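Local coordinates for hypothetical protein yigZ (Escherichia coli, PDB 1VI7), which is of unknown function but belongs to the IMPACT family, whose members are thought to bind guanyl ribonucleotides and perhaps hydrolyse nucleoside triphosphates, at residues A[8-13]-A[129-134]; A[27-32]-A[98-103]; A[138-143]-A[180-185]; A[143-148]-A[173-178]. One frame throughout, in Å; residues are numbered along the deposited sequence.

The four contacts fall into two groups at either end of an elongated chain. Contacts 1 and 2 have centres about 11 Å apart and touch directly: H31 CD2 meets I9 CD1 at 3.4 Å, and I98 CD1 meets L131 CD2 at 3.6 Å. Contacts 3 and 4, whose centres are about 15 Å apart, share T143 and the pairing of strands 140-146 and 174-180, with Y142 N probably hydrogen-bonded to V178 O at 2.6 Å. Between the groups the distances are much larger, about 38 Å from the centre of contact 1 to that of contact 4. What joins them is the chain itself: strand 133-136, part of contact 1, is followed by strand 140-146 of contacts 3 and 4.

Contact 1 (A[8-13]-A[129-134]); sequences LIPAAP and RQLTTQ
L131 is the first residue of 129-134 to reach 8-13. Its CG stands anti to the backbone N (chi1 178°), and from there CD1 extends to P10 CB at 3.7 Å and to A12 O at 3.5 Å; elsewhere the side chain packs on I98. At T132 the main chain takes over: its carbonyl O accepts A11 N at 3.0 Å in a nearly straight bond (177°). The T132 hydroxyl oxygen OG1 lies near two methyls, A11 CB and, somewhat farther off, A12 CB. T133 faces P10 as an antiparallel non-hydrogen-bonded pair with diverging side chains, and its own side chain also touches V95. Q134 pairs with I9 in the two-stranded antiparallel sheet of 7-10 and 133-136. Its N donates to I9 O at 3.0 Å, and its own O accepts I9 N at 3.1 Å. The Q134 side chain then runs extended beyond CG across I9 and A11, CG lying 3.8 Å from I9 CD1 and OE1 3.4 Å from A11 CB. P10 has no N-H to donate, and it falls where the pairing asks for none, so the proline costs this small sheet no bond. Three main-chain bonds hold the two segments together, and the side chains add mostly apolar contacts round them.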
loop_
_atom_site.group_PDB
_atom_site.type_symbol
_atom_site.label_atom_id
_atom_site.label_comp_id
_atom_site.label_asym_id
_atom_site.label_seq_id
_atom_site.Cartn_x
_atom_site.Cartn_y
_atom_site.Cartn_z
ATOM N N LEU A 8 -0.768 3.314 -9.596
ATOM C CA LEU A 8 -2.179 3.380 -9.271
ATOM C C LEU A 8 -2.435 2.551 -8.016
ATOM O O LEU A 8 -1.592 1.700 -7.714
ATOM C CB LEU A 8 -3.059 2.858 -10.402
ATOM C CG LEU A 8 -2.930 3.488 -11.784
ATOM C CD1 LEU A 8 -3.808 2.774 -12.794
ATOM C CD2 LEU A 8 -3.263 4.968 -11.768
ATOM N N ILE A 9 -3.414 2.948 -7.215
ATOM C CA ILE A 9 -3.766 2.176 -6.016
ATOM C C ILE A 9 -5.286 2.122 -5.924
ATOM O O ILE A 9 -5.967 2.844 -6.683
ATOM C CB ILE A 9 -3.160 2.775 -4.754
ATOM C CG1 ILE A 9 -3.593 4.230 -4.519
ATOM C CG2 ILE A 9 -1.623 2.741 -4.751
ATOM C CD1 ILE A 9 -4.756 4.385 -3.585
ATOM N N PRO A 10 -5.841 1.324 -5.018
ATOM C CA PRO A 10 -7.275 1.228 -4.882
ATOM C C PRO A 10 -7.903 2.468 -4.263
ATOM O O PRO A 10 -7.603 2.824 -3.115
ATOM C CB PRO A 10 -7.482 0.013 -3.979
ATOM C CG PRO A 10 -6.207 -0.666 -3.863
ATOM C CD PRO A 10 -5.133 0.316 -4.223
ATOM N N ALA A 11 -8.962 2.984 -4.871
ATOM C CA ALA A 11 -9.727 4.128 -4.400
ATOM C C ALA A 11 -10.954 3.718 -3.607
ATOM O O ALA A 11 -11.720 4.507 -3.040
ATOM C CB ALA A 11 -10.134 4.994 -5.594
ATOM N N ALA A 12 -11.233 2.431 -3.568
ATOM C CA ALA A 12 -12.379 1.925 -2.828
ATOM C C ALA A 12 -12.239 0.400 -2.758
ATOM O O ALA A 12 -11.595 -0.189 -3.619
ATOM C CB ALA A 12 -13.706 2.283 -3.439
ATOM N N PRO A 13 -12.756 -0.145 -1.679
ATOM C CA PRO A 13 -12.704 -1.582 -1.440
ATOM C C PRO A 13 -13.653 -2.279 -2.399
ATOM O O PRO A 13 -14.471 -1.605 -3.016
ATOM C CB PRO A 13 -13.202 -1.704 0.001
ATOM C CG PRO A 13 -14.152 -0.574 0.165
ATOM C CD PRO A 13 -13.586 0.546 -0.664
ATOM N N ARG A 129 -11.741 -6.867 -11.777
ATOM C CA ARG A 129 -12.525 -6.267 -12.840
ATOM C C ARG A 129 -13.411 -5.152 -12.274
ATOM O O ARG A 129 -13.987 -4.394 -13.064
ATOM C CB ARG A 129 -13.400 -7.254 -13.581
ATOM C CG ARG A 129 -12.817 -8.239 -14.520
ATOM C CD ARG A 129 -13.817 -9.353 -14.858
ATOM N NE ARG A 129 -13.134 -10.573 -15.274
ATOM C CZ ARG A 129 -12.479 -10.709 -16.421
ATOM N NH1 ARG A 129 -11.859 -11.850 -16.720
ATOM N NH2 ARG A 129 -12.459 -9.715 -17.311
ATOM N N GLN A 130 -13.705 -5.114 -10.999
ATOM C CA GLN A 130 -14.542 -4.029 -10.472
ATOM C C GLN A 130 -13.772 -3.029 -9.625
ATOM O O GLN A 130 -14.388 -2.139 -9.025
ATOM C CB GLN A 130 -15.725 -4.625 -9.687
ATOM C CG GLN A 130 -16.414 -5.741 -10.428
ATOM C CD GLN A 130 -17.583 -6.414 -9.766
ATOM O OE1 GLN A 130 -17.857 -7.580 -10.113
ATOM N NE2 GLN A 130 -18.293 -5.736 -8.864
ATOM N N LEU A 131 -12.458 -3.114 -9.540
ATOM C CA LEU A 131 -11.654 -2.226 -8.740
ATOM C C LEU A 131 -11.483 -0.866 -9.402
ATOM O O LEU A 131 -11.140 -0.745 -10.600
ATOM C CB LEU A 131 -10.262 -2.856 -8.451
ATOM C CG LEU A 131 -9.295 -2.001 -7.642
ATOM C CD1 LEU A 131 -9.843 -1.776 -6.239
ATOM C CD2 LEU A 131 -7.904 -2.562 -7.548
ATOM N N THR A 132 -11.782 0.177 -8.650
ATOM C CA THR A 132 -11.609 1.565 -9.109
ATOM C C THR A 132 -10.279 2.071 -8.578
ATOM O O THR A 132 -9.940 1.719 -7.431
ATOM C CB THR A 132 -12.771 2.449 -8.653
ATOM O OG1 THR A 132 -12.719 2.743 -7.243
ATOM C CG2 THR A 132 -14.087 1.727 -8.964
ATOM N N THR A 133 -9.523 2.833 -9.339
ATOM C CA THR A 133 -8.208 3.250 -8.888
ATOM C C THR A 133 -7.954 4.732 -8.859
ATOM O O THR A 133 -8.816 5.554 -9.127
ATOM C CB THR A 133 -7.139 2.561 -9.787
ATOM O OG1 THR A 133 -7.547 2.645 -11.159
ATOM C CG2 THR A 133 -6.929 1.103 -9.423
ATOM N N GLN A 134 -6.734 5.115 -8.467
ATOM C CA GLN A 134 -6.284 6.501 -8.448
ATOM C C GLN A 134 -4.758 6.604 -8.464
ATOM O O GLN A 134 -4.094 5.884 -7.714
ATOM C CB GLN A 134 -6.822 7.273 -7.252
ATOM C CG GLN A 134 -6.832 6.508 -5.951
ATOM C CD GLN A 134 -7.122 7.405 -4.759
ATOM O OE1 GLN A 134 -8.191 7.358 -4.153
ATOM N NE2 GLN A 134 -6.123 8.226 -4.431
#

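Contact 2 (A[27-32]-A[98-103]); sequences TMLAHT and ITAVVV
Strands 27-31 and 98-101 run antiparallel, 163° between their directions and 4.8 Å apart at closest, with M28 and V101 as a hydrogen-bonded pair: M28 N to V101 O and V101 N to M28 O, both 3.0 Å. They are the second and third strands across a five-stranded antiparallel sheet with helices 34-48 and 113-128 on its two faces, consistent with a fold like that of domain 2 of ribosomal protein S5. On the side covered by helix 113-128, L29 holds two neighbours with its branches. CD1 lies 4.0 Å from A100 CB, while CD2 meets I98 CD1 at 3.9 Å, where I98 reaches it through a CG1 anti to its own backbone N (chi1 173°). T27, which also touches A127 of that helix, crosses V102 obliquely. Its OG1 is 4.0 Å from V102 CG2, and its methyl CG2 is at a similar distance from the same carbon. An alanine at T27 would probably open a gap beside V102, whose methyls would lose both the hydroxyl and the methyl that lie against them. Toward the other face, T32 and T99 meet against A37, A38 and F41 of helix 34-48. The two side chains cross at about a right angle, T32 CG2 packing 3.5 Å from T99 CB, and the hydroxyls share a hydrogen bond between T32 OG1 and T99 OG1, 2.7 Å, in which either may be the donor.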
loop_
_atom_site.group_PDB
_atom_site.type_symbol
_atom_site.label_atom_id
_atom_site.label_comp_id
_atom_site.label_asym_id
_atom_site.label_seq_id
_atom_site.Cartn_x
_atom_site.Cartn_y
_atom_site.Cartn_z
ATOM N N THR A 27 -14.335 -13.071 -2.236
ATOM C CA THR A 27 -13.131 -12.284 -2.390
ATOM C C THR A 27 -13.370 -10.850 -1.950
ATOM O O THR A 27 -14.445 -10.322 -2.255
ATOM C CB THR A 27 -12.681 -12.225 -3.870
ATOM O OG1 THR A 27 -12.735 -13.567 -4.376
ATOM C CG2 THR A 27 -11.246 -11.700 -3.947
ATOM N N MET A 28 -12.433 -10.283 -1.227
ATOM C CA MET A 28 -12.543 -8.922 -0.733
ATOM C C MET A 28 -11.197 -8.219 -0.901
ATOM O O MET A 28 -10.149 -8.721 -0.522
ATOM C CB MET A 28 -12.991 -8.917 0.731
ATOM C CG MET A 28 -14.374 -9.535 0.955
ATOM S SD MET A 28 -14.782 -9.776 2.702
ATOM C CE MET A 28 -14.505 -8.100 3.302
ATOM N N LEU A 29 -11.199 -7.179 -1.716
ATOM C CA LEU A 29 -10.053 -6.327 -2.005
ATOM C C LEU A 29 -10.162 -5.053 -1.149
ATOM O O LEU A 29 -11.262 -4.839 -0.611
ATOM C CB LEU A 29 -10.094 -5.882 -3.485
ATOM C CG LEU A 29 -9.352 -6.743 -4.482
ATOM C CD1 LEU A 29 -9.781 -8.187 -4.359
ATOM C CD2 LEU A 29 -9.507 -6.246 -5.913
ATOM N N ALA A 30 -9.134 -4.231 -1.112
ATOM C CA ALA A 30 -9.126 -3.012 -0.322
ATOM C C ALA A 30 -7.773 -2.323 -0.368
ATOM O O ALA A 30 -6.777 -3.002 -0.590
ATOM C CB ALA A 30 -9.382 -3.410 1.152
ATOM N N HIS A 31 -7.691 -1.035 -0.069
ATOM C CA HIS A 31 -6.404 -0.317 -0.061
ATOM C C HIS A 31 -5.629 -0.601 1.213
ATOM O O HIS A 31 -6.158 -0.470 2.324
ATOM C CB HIS A 31 -6.660 1.180 -0.182
ATOM C CG HIS A 31 -5.462 2.055 0.022
ATOM N ND1 HIS A 31 -5.170 2.667 1.221
ATOM C CD2 HIS A 31 -4.479 2.444 -0.827
ATOM C CE1 HIS A 31 -4.068 3.381 1.096
ATOM N NE2 HIS A 31 -3.621 3.269 -0.147
ATOM N N THR A 32 -4.381 -1.034 1.096
ATOM C CA THR A 32 -3.558 -1.369 2.262
ATOM C C THR A 32 -2.120 -0.894 2.073
ATOM O O THR A 32 -1.318 -1.584 1.444
ATOM C CB THR A 32 -3.476 -2.886 2.524
ATOM O OG1 THR A 32 -2.857 -3.537 1.404
ATOM C CG2 THR A 32 -4.819 -3.515 2.812
ATOM N N ILE A 98 -2.166 -3.008 -2.393
ATOM C CA ILE A 98 -3.476 -3.668 -2.298
ATOM C C ILE A 98 -3.314 -5.053 -1.692
ATOM O O ILE A 98 -2.324 -5.718 -1.970
ATOM C CB ILE A 98 -4.117 -3.757 -3.692
ATOM C CG1 ILE A 98 -5.389 -4.578 -3.708
ATOM C CG2 ILE A 98 -3.106 -4.287 -4.678
ATOM C CD1 ILE A 98 -6.197 -4.490 -4.989
ATOM N N THR A 99 -4.357 -5.544 -1.060
ATOM C CA THR A 99 -4.349 -6.834 -0.398
ATOM C C THR A 99 -5.631 -7.565 -0.738
ATOM O O THR A 99 -6.626 -6.883 -1.000
ATOM C CB THR A 99 -4.239 -6.576 1.125
ATOM O OG1 THR A 99 -2.884 -6.206 1.435
ATOM C CG2 THR A 99 -4.636 -7.773 1.948
ATOM N N ALA A 100 -5.620 -8.897 -0.740
ATOM C CA ALA A 100 -6.871 -9.589 -1.094
ATOM C C ALA A 100 -7.131 -10.755 -0.155
ATOM O O ALA A 100 -6.190 -11.279 0.439
ATOM C CB ALA A 100 -6.801 -10.076 -2.541
ATOM N N VAL A 101 -8.406 -11.048 0.106
ATOM C CA VAL A 101 -8.777 -12.150 0.924
ATOM C C VAL A 101 -9.899 -13.008 0.342
ATOM O O VAL A 101 -11.030 -12.573 0.138
ATOM C CB VAL A 101 -9.198 -11.786 2.351
ATOM C CG1 VAL A 101 -9.776 -13.035 3.046
ATOM C CG2 VAL A 101 -8.028 -11.263 3.170
ATOM N N VAL A 102 -9.586 -14.299 0.126
ATOM C CA VAL A 102 -10.720 -15.162 -0.314
ATOM C C VAL A 102 -11.229 -15.852 0.942
ATOM O O VAL A 102 -10.469 -15.850 1.938
ATOM C CB VAL A 102 -10.340 -16.029 -1.479
ATOM C CG1 VAL A 102 -11.560 -16.666 -2.137
ATOM C CG2 VAL A 102 -9.610 -15.187 -2.546
ATOM N N VAL A 103 -12.524 -16.023 1.124
ATOM C CA VAL A 103 -13.115 -16.592 2.340
ATOM C C VAL A 103 -13.833 -17.873 1.964
ATOM O O VAL A 103 -14.741 -17.861 1.121
ATOM C CB VAL A 103 -14.045 -15.571 3.001
ATOM C CG1 VAL A 103 -14.958 -16.185 4.061
ATOM C CG2 VAL A 103 -13.199 -14.467 3.671
#

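Contact 3 (A[138-143]-A[180-185]); sequences PLTEYT and LPAAKV
T140 and L180 form an antiparallel hydrogen-bonded pair at the start of the C-terminal domain, where strand 140-146 begins and strand 174-180 gives way to the turn into helix 185-196. The two bonds differ: L180 N reaches T140 O at 2.9 Å in the carbonyl plane, whereas T140 N approaches L180 O at 3.2 Å from well above its carbonyl plane. L139 lies alongside P181 and points the same way, CD1 to P181 CD 3.7 Å. T140 OG1 is 3.7 Å from A182 CB. The topology around it, a βαββαβ order with strands 140-146 and 174-180 in the middle, is that of a ferredoxin-like fold, and this contact joins the start of its first strand to its second helix. Y142 makes that join. Its side chain crosses those of L180 and V185 at about a right angle: CD1 meets L180 CD2 at 3.5 Å, and OH meets V185 CG2, placed there by standing anti to the backbone N, at 3.4 Å. An alanine at Y142 would probably leave L180 CD2 and V185 CG2 facing a gap, and the helix start less firmly held to the strand. L202 and A204 also touch the tyrosine.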
loop_
_atom_site.group_PDB
_atom_site.type_symbol
_atom_site.label_atom_id
_atom_site.label_comp_id
_atom_site.label_asym_id
_atom_site.label_seq_id
_atom_site.Cartn_x
_atom_site.Cartn_y
_atom_site.Cartn_z
ATOM N N PRO A 138 4.334 9.567 -4.968
ATOM C CA PRO A 138 4.944 9.615 -3.656
ATOM C C PRO A 138 5.832 10.836 -3.441
ATOM O O PRO A 138 6.544 11.303 -4.333
ATOM C CB PRO A 138 5.816 8.348 -3.630
ATOM C CG PRO A 138 6.263 8.255 -5.069
ATOM C CD PRO A 138 4.983 8.539 -5.838
ATOM N N LEU A 139 5.782 11.345 -2.217
ATOM C CA LEU A 139 6.580 12.473 -1.779
ATOM C C LEU A 139 8.077 12.185 -1.972
ATOM O O LEU A 139 8.527 11.091 -1.620
ATOM C CB LEU A 139 6.403 12.590 -0.256
ATOM C CG LEU A 139 5.402 13.548 0.332
ATOM C CD1 LEU A 139 4.447 14.131 -0.689
ATOM C CD2 LEU A 139 4.632 12.889 1.477
ATOM N N THR A 140 8.849 13.216 -2.266
ATOM C CA THR A 140 10.314 13.056 -2.288
ATOM C C THR A 140 10.884 13.470 -0.933
ATOM O O THR A 140 10.242 14.252 -0.216
ATOM C CB THR A 140 10.946 13.872 -3.415
ATOM O OG1 THR A 140 10.528 13.302 -4.673
ATOM C CG2 THR A 140 12.464 13.826 -3.338
ATOM N N GLU A 141 11.977 12.863 -0.489
ATOM C CA GLU A 141 12.516 13.192 0.828
ATOM C C GLU A 141 13.848 13.914 0.725
ATOM O O GLU A 141 14.741 13.497 -0.008
ATOM C CB GLU A 141 12.715 11.959 1.682
ATOM C CG GLU A 141 11.488 11.138 1.992
ATOM C CD GLU A 141 11.744 10.143 3.123
ATOM O OE1 GLU A 141 12.879 9.606 3.196
ATOM O OE2 GLU A 141 10.838 9.956 3.964
ATOM N N TYR A 142 13.993 14.978 1.504
ATOM C CA TYR A 142 15.237 15.751 1.545
ATOM C C TYR A 142 15.717 15.999 2.980
ATOM O O TYR A 142 14.981 15.778 3.921
ATOM C CB TYR A 142 14.988 17.154 0.967
ATOM C CG TYR A 142 14.453 17.225 -0.417
ATOM C CD1 TYR A 142 13.084 17.132 -0.686
ATOM C CD2 TYR A 142 15.324 17.407 -1.484
ATOM C CE1 TYR A 142 12.603 17.218 -1.979
ATOM C CE2 TYR A 142 14.860 17.460 -2.788
ATOM C CZ TYR A 142 13.504 17.370 -3.012
ATOM O OH TYR A 142 13.031 17.427 -4.300
ATOM N N THR A 143 16.927 16.555 3.141
ATOM C CA THR A 143 17.340 16.908 4.505
ATOM C C THR A 143 17.599 18.431 4.563
ATOM O O THR A 143 17.713 19.076 3.522
ATOM C CB THR A 143 18.471 16.179 5.145
ATOM O OG1 THR A 143 19.690 16.456 4.452
ATOM C CG2 THR A 143 18.308 14.686 5.260
ATOM N N LEU A 180 8.331 16.350 0.520
ATOM C CA LEU A 180 7.332 17.143 -0.187
ATOM C C LEU A 180 7.267 16.781 -1.666
ATOM O O LEU A 180 8.255 16.347 -2.263
ATOM C CB LEU A 180 7.706 18.629 -0.043
ATOM C CG LEU A 180 9.062 18.995 -0.689
ATOM C CD1 LEU A 180 9.041 20.426 -1.171
ATOM C CD2 LEU A 180 10.184 18.780 0.301
ATOM N N PRO A 181 6.123 17.046 -2.276
ATOM C CA PRO A 181 5.934 16.788 -3.696
ATOM C C PRO A 181 7.154 17.248 -4.466
ATOM O O PRO A 181 7.718 18.287 -4.129
ATOM C CB PRO A 181 4.732 17.674 -4.009
ATOM C CG PRO A 181 3.902 17.537 -2.764
ATOM C CD PRO A 181 4.923 17.624 -1.656
ATOM N N ALA A 182 7.540 16.522 -5.520
ATOM C CA ALA A 182 8.700 16.964 -6.301
ATOM C C ALA A 182 8.349 18.158 -7.179
ATOM O O ALA A 182 9.238 18.780 -7.770
ATOM C CB ALA A 182 9.305 15.837 -7.110
ATOM N N ALA A 183 7.059 18.429 -7.364
ATOM C CA ALA A 183 6.648 19.590 -8.144
ATOM C C ALA A 183 7.041 20.865 -7.390
ATOM O O ALA A 183 7.762 21.728 -7.890
ATOM C CB ALA A 183 5.137 19.581 -8.342
ATOM N N LYS A 184 6.653 20.898 -6.114
ATOM C CA LYS A 184 6.842 22.057 -5.274
ATOM C C LYS A 184 8.168 22.360 -4.675
ATOM O O LYS A 184 8.341 23.394 -4.005
ATOM C CB LYS A 184 5.712 21.978 -4.209
ATOM C CG LYS A 184 4.364 21.876 -4.964
ATOM C CD LYS A 184 3.215 22.003 -3.992
ATOM C CE LYS A 184 2.036 22.770 -4.589
ATOM N NZ LYS A 184 0.977 22.899 -3.523
ATOM N N VAL A 185 9.216 21.623 -4.939
ATOM C CA VAL A 185 10.554 21.822 -4.424
ATOM C C VAL A 185 11.133 23.186 -4.731
ATOM O O VAL A 185 11.755 23.843 -3.892
ATOM C CB VAL A 185 11.484 20.729 -4.990
ATOM C CG1 VAL A 185 11.483 20.782 -6.526
ATOM C CG2 VAL A 185 12.897 20.808 -4.475
#

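Contact 4 (A[143-148]-A[173-178]); sequences TLQCEY and FVLLRV
L144 and C146 carry the backbone pairing with L176 and V174, each couple an antiparallel hydrogen-bonded pair. Four main-chain bonds result, among them L144 N to L176 O at 2.9 Å and V174 N to C146 O at 2.7 Å. Q145 CA, between the two, and T143 CA, just before them, make CA-H...O contacts to V174 O and L176 O respectively. The apolar contacts gather on the face of L144, C146, V174 and L176. There C146 SG, set in the crowded position between its backbone N and carbonyl carbon (chi1 75°), lies 3.8 Å from V174 CB and a little farther from L176 CD2. One aromatic contact stands out: V174 CG2 sits over the centre of the Y148 ring, 3.7 Å from its centroid and 6° off the normal, a CH-pi contact, while Y148 OH is hydrogen-bonded to Q171 O. On the other face Q145 CB packs against L175 CD1 at 3.8 Å and T143 CG2 against R177 CD at 3.9 Å. At the end of the pairing, E147 runs alongside F173, OE1 3.9 Å from F173 CE2, with carboxylate and ring planes 74° apart. This is the pairing of the first and third strands, central in the four-stranded sheet of the ferredoxin-like fold: 203-204 borders 140-146, 164-170 borders 174-180, and helix 151-160 covers the L144 face through I154 and L151.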
loop_
_atom_site.group_PDB
_atom_site.type_symbol
_atom_site.label_atom_id
_atom_site.label_comp_id
_atom_site.label_asym_id
_atom_site.label_seq_id
_atom_site.Cartn_x
_atom_site.Cartn_y
_atom_site.Cartn_z
ATOM N N THR A 143 16.927 16.555 3.141
ATOM C CA THR A 143 17.340 16.908 4.505
ATOM C C THR A 143 17.599 18.431 4.563
ATOM O O THR A 143 17.713 19.076 3.522
ATOM C CB THR A 143 18.471 16.179 5.145
ATOM O OG1 THR A 143 19.690 16.456 4.452
ATOM C CG2 THR A 143 18.308 14.686 5.260
ATOM N N LEU A 144 17.537 18.955 5.775
ATOM C CA LEU A 144 17.617 20.407 5.966
ATOM C C LEU A 144 18.073 20.750 7.368
ATOM O O LEU A 144 17.460 20.369 8.352
ATOM C CB LEU A 144 16.221 20.996 5.678
ATOM C CG LEU A 144 16.048 22.485 5.929
ATOM C CD1 LEU A 144 16.903 23.281 4.938
ATOM C CD2 LEU A 144 14.590 22.918 5.892
ATOM N N GLN A 145 19.181 21.459 7.467
ATOM C CA GLN A 145 19.700 21.850 8.823
ATOM C C GLN A 145 19.407 23.350 9.006
ATOM O O GLN A 145 19.610 24.147 8.090
ATOM C CB GLN A 145 21.096 21.416 9.021
ATOM C CG GLN A 145 22.009 21.874 10.073
ATOM C CD GLN A 145 23.429 21.297 9.933
ATOM O OE1 GLN A 145 24.100 21.606 8.939
ATOM N NE2 GLN A 145 23.880 20.512 10.917
ATOM N N CYS A 146 18.629 23.612 10.060
ATOM C CA CYS A 146 18.210 24.916 10.481
ATOM C C CYS A 146 18.396 25.215 11.968
ATOM O O CYS A 146 18.589 24.367 12.829
ATOM C CB CYS A 146 16.711 25.073 10.149
ATOM S SG CYS A 146 15.625 24.187 11.247
ATOM N N GLU A 147 18.029 26.442 12.334
ATOM C CA GLU A 147 18.144 26.877 13.728
ATOM C C GLU A 147 16.847 26.766 14.469
ATOM O O GLU A 147 15.769 26.877 13.859
ATOM C CB GLU A 147 18.663 28.338 13.715
ATOM C CG GLU A 147 19.993 28.433 12.988
ATOM C CD GLU A 147 21.023 29.290 13.645
ATOM O OE1 GLU A 147 21.181 29.192 14.884
ATOM O OE2 GLU A 147 21.690 30.081 12.927
ATOM N N TYR A 148 16.833 26.701 15.795
ATOM C CA TYR A 148 15.584 26.568 16.521
ATOM C C TYR A 148 14.586 27.693 16.298
ATOM O O TYR A 148 13.381 27.506 16.539
ATOM C CB TYR A 148 15.840 26.419 18.033
ATOM C CG TYR A 148 16.395 25.066 18.391
ATOM C CD1 TYR A 148 17.757 24.848 18.331
ATOM C CD2 TYR A 148 15.586 23.979 18.694
ATOM C CE1 TYR A 148 18.296 23.615 18.570
ATOM C CE2 TYR A 148 16.117 22.738 18.995
ATOM C CZ TYR A 148 17.481 22.567 18.960
ATOM O OH TYR A 148 18.058 21.339 19.198
ATOM N N PHE A 173 22.009 22.333 16.475
ATOM C CA PHE A 173 21.148 22.804 15.422
ATOM C C PHE A 173 20.045 21.769 15.177
ATOM O O PHE A 173 20.126 20.660 15.722
ATOM C CB PHE A 173 21.887 22.960 14.091
ATOM C CG PHE A 173 22.961 23.992 14.140
ATOM C CD1 PHE A 173 24.228 23.722 13.670
ATOM C CD2 PHE A 173 22.677 25.254 14.658
ATOM C CE1 PHE A 173 25.204 24.710 13.709
ATOM C CE2 PHE A 173 23.649 26.231 14.709
ATOM C CZ PHE A 173 24.921 25.951 14.252
ATOM N N VAL A 174 19.125 22.118 14.285
ATOM C CA VAL A 174 18.039 21.139 14.067
ATOM C C VAL A 174 18.321 20.380 12.800
ATOM O O VAL A 174 18.809 20.979 11.844
ATOM C CB VAL A 174 16.662 21.786 14.019
ATOM C CG1 VAL A 174 15.589 20.687 13.907
ATOM C CG2 VAL A 174 16.377 22.670 15.225
ATOM N N LEU A 175 18.287 19.053 12.849
ATOM C CA LEU A 175 18.470 18.302 11.635
ATOM C C LEU A 175 17.136 17.604 11.288
ATOM O O LEU A 175 16.639 16.788 12.017
ATOM C CB LEU A 175 19.591 17.324 11.546
ATOM C CG LEU A 175 19.720 16.780 10.083
ATOM C CD1 LEU A 175 20.668 17.673 9.312
ATOM C CD2 LEU A 175 20.051 15.311 10.074
ATOM N N LEU A 176 16.587 18.137 10.218
ATOM C CA LEU A 176 15.274 17.778 9.695
ATOM C C LEU A 176 15.417 16.901 8.444
ATOM O O LEU A 176 16.314 17.033 7.582
ATOM C CB LEU A 176 14.565 19.086 9.378
ATOM C CG LEU A 176 13.314 19.626 9.986
ATOM C CD1 LEU A 176 13.103 19.498 11.469
ATOM C CD2 LEU A 176 13.140 21.124 9.608
ATOM N N ARG A 177 14.540 15.931 8.337
ATOM C CA ARG A 177 14.396 15.031 7.191
ATOM C C ARG A 177 12.999 15.376 6.636
ATOM O O ARG A 177 12.064 15.343 7.472
ATOM C CB ARG A 177 14.383 13.598 7.702
ATOM C CG ARG A 177 14.083 12.538 6.662
ATOM C CD ARG A 177 14.993 12.674 5.484
ATOM N NE ARG A 177 15.378 11.518 4.772
ATOM C CZ ARG A 177 15.566 10.258 5.080
ATOM N NH1 ARG A 177 15.359 9.815 6.315
ATOM N NH2 ARG A 177 15.979 9.411 4.125
ATOM N N VAL A 178 12.879 16.197 5.598
ATOM C CA VAL A 178 11.564 16.596 5.107
ATOM C C VAL A 178 11.166 15.849 3.836
ATOM O O VAL A 178 12.029 15.320 3.155
ATOM C CB VAL A 178 11.495 18.099 4.782
ATOM C CG1 VAL A 178 11.380 18.899 6.066
ATOM C CG2 VAL A 178 12.725 18.488 3.963
#